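PDB 4X3N: calcium-regulated actin-bundling protein from Dictyostelium discoideum, which binds and bundles actin filaments under calcium regulation and may contribute to building and reorganising filopodia and pseudopodia during cell movement. Local coordinates for residues A[190-201]-A[279-290]. Residues are numbered along the deposited sequence; the frame is centred on the assembly and turned at random.
Sequences LEEVNKRIRAYE and MNRDLEEKKKRY
With CG of Lys-286 anti to its own carbonyl carbon and its chain bent only at the last torsion (chi4 70°), the ammonium is carried across to Asn-194, while chi1 of -71° at Tyr-290 sets that ring beside Ile-197. Both groups sit in a parallel helix-helix pairing of the actin-bundling protein's helical region: the axes of 190-201 and 279-290 cross at 25°, and the 232-255 helix also packs on this seam, through Leu-241 against Val-193 and Leu-237 against Ile-197. Knobs-into-holes evidence comes from Leu-190, which inserts among Met-279, Asp-282, Leu-283 and Lys-286; its CD1 lies 3.7 Å from Met-279 CB, whereas its CD2 rests on the aliphatic part of the lysine. Lys-286 NZ donates to Asn-194 OD1 at 2.7 Å, standing off the carbonyl plane, and makes a salt bridge with a weak hydrogen bond to Asp-282 OD2 at 3.2 Å; the other oxygen, Asp-282 OD1, is hydrogen-bonded to Tyr-65 OH. The other half of the amide is held too: Asn-194 ND2 gives a nearly straight bond to Glu-191 OE1 at 3.0 Å, which fixes the flip of the group. A leucine in place of Asn-194 would probably cost the ammonium its close acceptor, leaving it to lean on the weak Asp-282 bridge, and Glu-191 OE1 its amide donor. Further along, Ile-197 CG1 stands over one face of the Tyr-290 ring, 4.0 Å from its centroid, a CH-pi contact, and Arg-289 CG covers the opposite face. Tyr-200 CE2 meets the ring's edge, its own hydroxyl being engaged by Asp-229. Glu-201 OE2 accepts from a water, lies 3.4 Å from Arg-289 NH2 but well out of the guanidinium plane, so charge alone links them, and sits in the plane of the Tyr-290 ring, whose OH donates to it across a very short 2.4 Å.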
loop_
_atom_site.group_PDB
_atom_site.type_symbol
_atom_site.label_atom_id
_atom_site.label_comp_id
_atom_site.label_asym_id
_atom_site.label_seq_id
_atom_site.Cartn_x
_atom_site.Cartn_y
_atom_site.Cartn_z
ATOM N N LEU A 190 5.815 -8.810 29.855
ATOM C CA LEU A 190 4.431 -8.863 29.368
ATOM C C LEU A 190 4.341 -9.371 27.912
ATOM O O LEU A 190 3.492 -10.180 27.607
ATOM C CB LEU A 190 3.740 -7.519 29.567
ATOM C CG LEU A 190 3.293 -7.230 31.016
ATOM C CD1 LEU A 190 3.043 -5.765 31.287
ATOM C CD2 LEU A 190 2.111 -8.063 31.427
ATOM N N GLU A 191 5.253 -8.972 27.033
ATOM C CA GLU A 191 5.207 -9.437 25.672
ATOM C C GLU A 191 5.505 -10.942 25.651
ATOM O O GLU A 191 4.960 -11.686 24.850
ATOM C CB GLU A 191 6.160 -8.658 24.744
ATOM C CG GLU A 191 6.229 -9.238 23.343
ATOM C CD GLU A 191 4.840 -9.430 22.669
ATOM O OE1 GLU A 191 3.876 -8.676 23.012
ATOM O OE2 GLU A 191 4.703 -10.349 21.803
ATOM N N GLU A 192 6.364 -11.402 26.530
ATOM C CA GLU A 192 6.595 -12.831 26.608
ATOM C C GLU A 192 5.300 -13.590 27.083
ATOM O O GLU A 192 5.054 -14.690 26.667
ATOM C CB GLU A 192 7.805 -13.066 27.506
ATOM C CG GLU A 192 8.035 -14.503 27.924
ATOM C CD GLU A 192 8.382 -15.414 26.782
ATOM O OE1 GLU A 192 8.907 -14.903 25.801
ATOM O OE2 GLU A 192 8.098 -16.629 26.882
ATOM N N VAL A 193 4.460 -13.012 27.931
ATOM C CA VAL A 193 3.179 -13.624 28.177
ATOM C C VAL A 193 2.378 -13.741 26.881
ATOM O O VAL A 193 1.741 -14.765 26.645
ATOM C CB VAL A 193 2.352 -12.876 29.221
ATOM C CG1 VAL A 193 0.974 -13.481 29.364
ATOM C CG2 VAL A 193 3.050 -12.806 30.568
ATOM N N ASN A 194 2.353 -12.689 26.042
ATOM C CA ASN A 194 1.662 -12.806 24.778
ATOM C C ASN A 194 2.215 -13.966 23.965
ATOM O O ASN A 194 1.458 -14.773 23.391
ATOM C CB ASN A 194 1.750 -11.541 23.973
ATOM C CG ASN A 194 0.916 -10.441 24.612
ATOM O OD1 ASN A 194 -0.078 -10.724 25.246
ATOM N ND2 ASN A 194 1.348 -9.216 24.478
ATOM N N LYS A 195 3.528 -14.077 23.929
ATOM C CA LYS A 195 4.076 -15.155 23.146
ATOM C C LYS A 195 3.597 -16.504 23.712
ATOM O O LYS A 195 3.301 -17.380 22.974
ATOM C CB LYS A 195 5.580 -14.989 23.132
ATOM C CG LYS A 195 6.320 -15.976 22.271
ATOM C CD LYS A 195 7.822 -15.622 22.089
ATOM C CE LYS A 195 8.792 -16.288 23.093
ATOM N NZ LYS A 195 8.628 -17.740 23.448
ATOM N N ARG A 196 3.570 -16.694 25.018
ATOM C CA ARG A 196 3.118 -17.977 25.583
ATOM C C ARG A 196 1.607 -18.217 25.384
ATOM O O ARG A 196 1.179 -19.326 25.195
ATOM C CB ARG A 196 3.459 -18.025 27.038
ATOM C CG ARG A 196 4.955 -18.004 27.374
ATOM C CD ARG A 196 5.688 -19.129 26.609
ATOM N NE ARG A 196 7.121 -18.925 26.713
ATOM C CZ ARG A 196 8.071 -19.880 26.775
ATOM N NH1 ARG A 196 7.786 -21.181 26.706
ATOM N NH2 ARG A 196 9.346 -19.509 26.896
ATOM N N ILE A 197 0.824 -17.144 25.384
ATOM C CA ILE A 197 -0.586 -17.218 25.097
ATOM C C ILE A 197 -0.796 -17.692 23.686
ATOM O O ILE A 197 -1.623 -18.594 23.439
ATOM C CB ILE A 197 -1.252 -15.834 25.248
ATOM C CG1 ILE A 197 -1.450 -15.487 26.719
ATOM C CG2 ILE A 197 -2.570 -15.856 24.497
ATOM C CD1 ILE A 197 -1.788 -14.018 26.990
ATOM N N ARG A 198 -0.069 -17.109 22.722
ATOM C CA ARG A 198 -0.160 -17.603 21.301
ATOM C C ARG A 198 0.199 -19.083 21.221
ATOM O O ARG A 198 -0.497 -19.827 20.621
ATOM C CB ARG A 198 0.720 -16.791 20.348
ATOM C CG ARG A 198 0.963 -17.381 18.934
ATOM C CD ARG A 198 1.671 -16.397 17.988
ATOM N NE ARG A 198 1.050 -15.085 18.064
ATOM C CZ ARG A 198 1.452 -13.994 17.404
ATOM N NH1 ARG A 198 2.500 -14.029 16.601
ATOM N NH2 ARG A 198 0.780 -12.862 17.539
ATOM N N ALA A 199 1.339 -19.471 21.769
ATOM C CA ALA A 199 1.757 -20.868 21.760
ATOM C C ALA A 199 0.633 -21.766 22.329
ATOM O O ALA A 199 0.259 -22.757 21.706
ATOM C CB ALA A 199 3.018 -21.034 22.601
ATOM N N TYR A 200 0.089 -21.411 23.488
ATOM C CA TYR A 200 -1.021 -22.167 24.114
ATOM C C TYR A 200 -2.317 -22.216 23.299
ATOM O O TYR A 200 -2.897 -23.284 23.072
ATOM C CB TYR A 200 -1.295 -21.624 25.508
ATOM C CG TYR A 200 -2.596 -22.091 26.167
ATOM C CD1 TYR A 200 -2.695 -23.345 26.787
ATOM C CD2 TYR A 200 -3.676 -21.239 26.264
ATOM C CE1 TYR A 200 -3.853 -23.737 27.427
ATOM C CE2 TYR A 200 -4.843 -21.612 26.915
ATOM C CZ TYR A 200 -4.929 -22.856 27.486
ATOM O OH TYR A 200 -6.112 -23.203 28.088
ATOM N N GLU A 201 -2.754 -21.072 22.807
ATOM C CA GLU A 201 -3.968 -21.050 21.991
ATOM C C GLU A 201 -3.742 -21.687 20.647
ATOM O O GLU A 201 -4.660 -22.266 20.085
ATOM C CB GLU A 201 -4.501 -19.644 21.801
ATOM C CG GLU A 201 -4.865 -18.995 23.094
ATOM C CD GLU A 201 -6.239 -19.375 23.664
ATOM O OE1 GLU A 201 -6.904 -20.306 23.216
ATOM O OE2 GLU A 201 -6.607 -18.710 24.636
ATOM N N MET A 279 0.962 -1.184 32.323
ATOM C CA MET A 279 1.490 -2.522 32.581
ATOM C C MET A 279 0.720 -3.244 33.649
ATOM O O MET A 279 0.440 -4.411 33.528
ATOM C CB MET A 279 2.970 -2.423 32.957
ATOM C CG MET A 279 3.832 -2.136 31.749
ATOM S SD MET A 279 5.594 -2.312 32.084
ATOM C CE MET A 279 5.775 -1.373 33.647
ATOM N N ASN A 280 0.325 -2.538 34.695
ATOM C CA ASN A 280 -0.553 -3.146 35.737
ATOM C C ASN A 280 -1.886 -3.497 35.205
ATOM O O ASN A 280 -2.382 -4.573 35.428
ATOM C CB ASN A 280 -0.641 -2.244 36.973
ATOM C CG ASN A 280 0.600 -2.380 37.888
ATOM O OD1 ASN A 280 0.663 -3.273 38.695
ATOM N ND2 ASN A 280 1.580 -1.522 37.727
ATOM N N ARG A 281 -2.511 -2.585 34.483
ATOM C CA ARG A 281 -3.752 -2.945 33.814
ATOM C C ARG A 281 -3.692 -4.189 32.943
ATOM O O ARG A 281 -4.611 -5.031 32.914
ATOM C CB ARG A 281 -4.193 -1.769 32.936
ATOM C CG ARG A 281 -5.569 -1.927 32.348
ATOM C CD ARG A 281 -6.616 -1.915 33.456
ATOM N NE ARG A 281 -7.946 -2.037 32.890
ATOM C CZ ARG A 281 -8.481 -3.176 32.432
ATOM N NH1 ARG A 281 -7.803 -4.312 32.479
ATOM N NH2 ARG A 281 -9.720 -3.170 31.900
ATOM N N ASP A 282 -2.615 -4.284 32.193
ATOM C CA ASP A 282 -2.464 -5.346 31.206
ATOM C C ASP A 282 -2.211 -6.686 31.908
ATOM O O ASP A 282 -2.836 -7.709 31.603
ATOM C CB ASP A 282 -1.328 -4.931 30.310
ATOM C CG ASP A 282 -1.262 -5.737 29.066
ATOM O OD1 ASP A 282 -2.293 -5.760 28.371
ATOM O OD2 ASP A 282 -0.185 -6.289 28.762
ATOM N N LEU A 283 -1.325 -6.653 32.900
ATOM C CA LEU A 283 -1.115 -7.793 33.798
ATOM C C LEU A 283 -2.402 -8.245 34.397
ATOM O O LEU A 283 -2.703 -9.419 34.389
ATOM C CB LEU A 283 -0.204 -7.427 34.934
ATOM C CG LEU A 283 0.109 -8.516 35.954
ATOM C CD1 LEU A 283 0.980 -9.624 35.322
ATOM C CD2 LEU A 283 0.800 -7.858 37.167
ATOM N N GLU A 284 -3.167 -7.299 34.921
ATOM C CA GLU A 284 -4.480 -7.625 35.494
ATOM C C GLU A 284 -5.363 -8.400 34.494
ATOM O O GLU A 284 -5.896 -9.462 34.813
ATOM C CB GLU A 284 -5.115 -6.292 35.949
ATOM C CG GLU A 284 -6.562 -6.322 36.418
ATOM C CD GLU A 284 -7.176 -4.891 36.572
ATOM O OE1 GLU A 284 -8.402 -4.753 36.430
ATOM O OE2 GLU A 284 -6.458 -3.891 36.824
ATOM N N GLU A 285 -5.503 -7.866 33.283
ATOM C CA GLU A 285 -6.276 -8.486 32.197
ATOM C C GLU A 285 -5.763 -9.896 31.909
ATOM O O GLU A 285 -6.505 -10.891 31.882
ATOM C CB GLU A 285 -6.154 -7.619 30.922
ATOM C CG GLU A 285 -7.183 -7.892 29.826
ATOM C CD GLU A 285 -8.584 -7.621 30.292
ATOM O OE1 GLU A 285 -8.724 -6.822 31.237
ATOM O OE2 GLU A 285 -9.536 -8.218 29.742
ATOM N N LYS A 286 -4.459 -9.993 31.773
ATOM C CA LYS A 286 -3.880 -11.285 31.492
ATOM C C LYS A 286 -4.200 -12.281 32.566
ATOM O O LYS A 286 -4.528 -13.435 32.235
ATOM C CB LYS A 286 -2.369 -11.158 31.234
ATOM C CG LYS A 286 -2.052 -10.625 29.829
ATOM C CD LYS A 286 -0.767 -9.834 29.810
ATOM C CE LYS A 286 -0.095 -9.874 28.415
ATOM N NZ LYS A 286 -0.796 -9.129 27.329
ATOM N N LYS A 287 -4.071 -11.889 33.840
ATOM C CA LYS A 287 -4.221 -12.874 34.963
ATOM C C LYS A 287 -5.633 -13.351 35.029
ATOM O O LYS A 287 -5.919 -14.526 35.224
ATOM C CB LYS A 287 -3.837 -12.258 36.311
ATOM C CG LYS A 287 -2.354 -12.193 36.492
ATOM C CD LYS A 287 -1.924 -11.379 37.704
ATOM C CE LYS A 287 -2.168 -12.103 39.019
ATOM N NZ LYS A 287 -1.798 -11.181 40.147
ATOM N N LYS A 288 -6.531 -12.407 34.836
ATOM C CA LYS A 288 -7.961 -12.694 34.824
ATOM C C LYS A 288 -8.248 -13.797 33.803
ATOM O O LYS A 288 -8.930 -14.768 34.123
ATOM C CB LYS A 288 -8.672 -11.370 34.589
ATOM C CG LYS A 288 -10.011 -11.264 33.893
ATOM C CD LYS A 288 -10.618 -9.939 34.388
ATOM C CE LYS A 288 -11.247 -9.099 33.294
ATOM N NZ LYS A 288 -12.669 -9.513 33.141
ATOM N N ARG A 289 -7.644 -13.701 32.624
ATOM C CA ARG A 289 -8.000 -14.552 31.483
ATOM C C ARG A 289 -7.213 -15.872 31.471
ATOM O O ARG A 289 -7.737 -16.883 31.107
ATOM C CB ARG A 289 -7.860 -13.700 30.204
ATOM C CG ARG A 289 -7.904 -14.417 28.863
ATOM C CD ARG A 289 -9.267 -14.349 28.193
ATOM N NE ARG A 289 -9.284 -15.038 26.883
ATOM C CZ ARG A 289 -9.328 -16.368 26.684
ATOM N NH1 ARG A 289 -9.365 -17.224 27.710
ATOM N NH2 ARG A 289 -9.347 -16.854 25.430
ATOM N N TYR A 290 -5.961 -15.861 31.886
ATOM C CA TYR A 290 -5.101 -17.039 31.766
ATOM C C TYR A 290 -4.476 -17.533 33.064
ATOM O O TYR A 290 -3.787 -18.565 33.045
ATOM C CB TYR A 290 -4.001 -16.728 30.748
ATOM C CG TYR A 290 -4.526 -16.652 29.339
ATOM C CD1 TYR A 290 -4.937 -17.791 28.674
ATOM C CD2 TYR A 290 -4.603 -15.465 28.664
ATOM C CE1 TYR A 290 -5.412 -17.742 27.401
ATOM C CE2 TYR A 290 -5.098 -15.396 27.383
ATOM C CZ TYR A 290 -5.480 -16.540 26.738
ATOM O OH TYR A 290 -5.956 -16.532 25.444
HETATM O O HOH W 1 -8.276 -20.116 26.265
#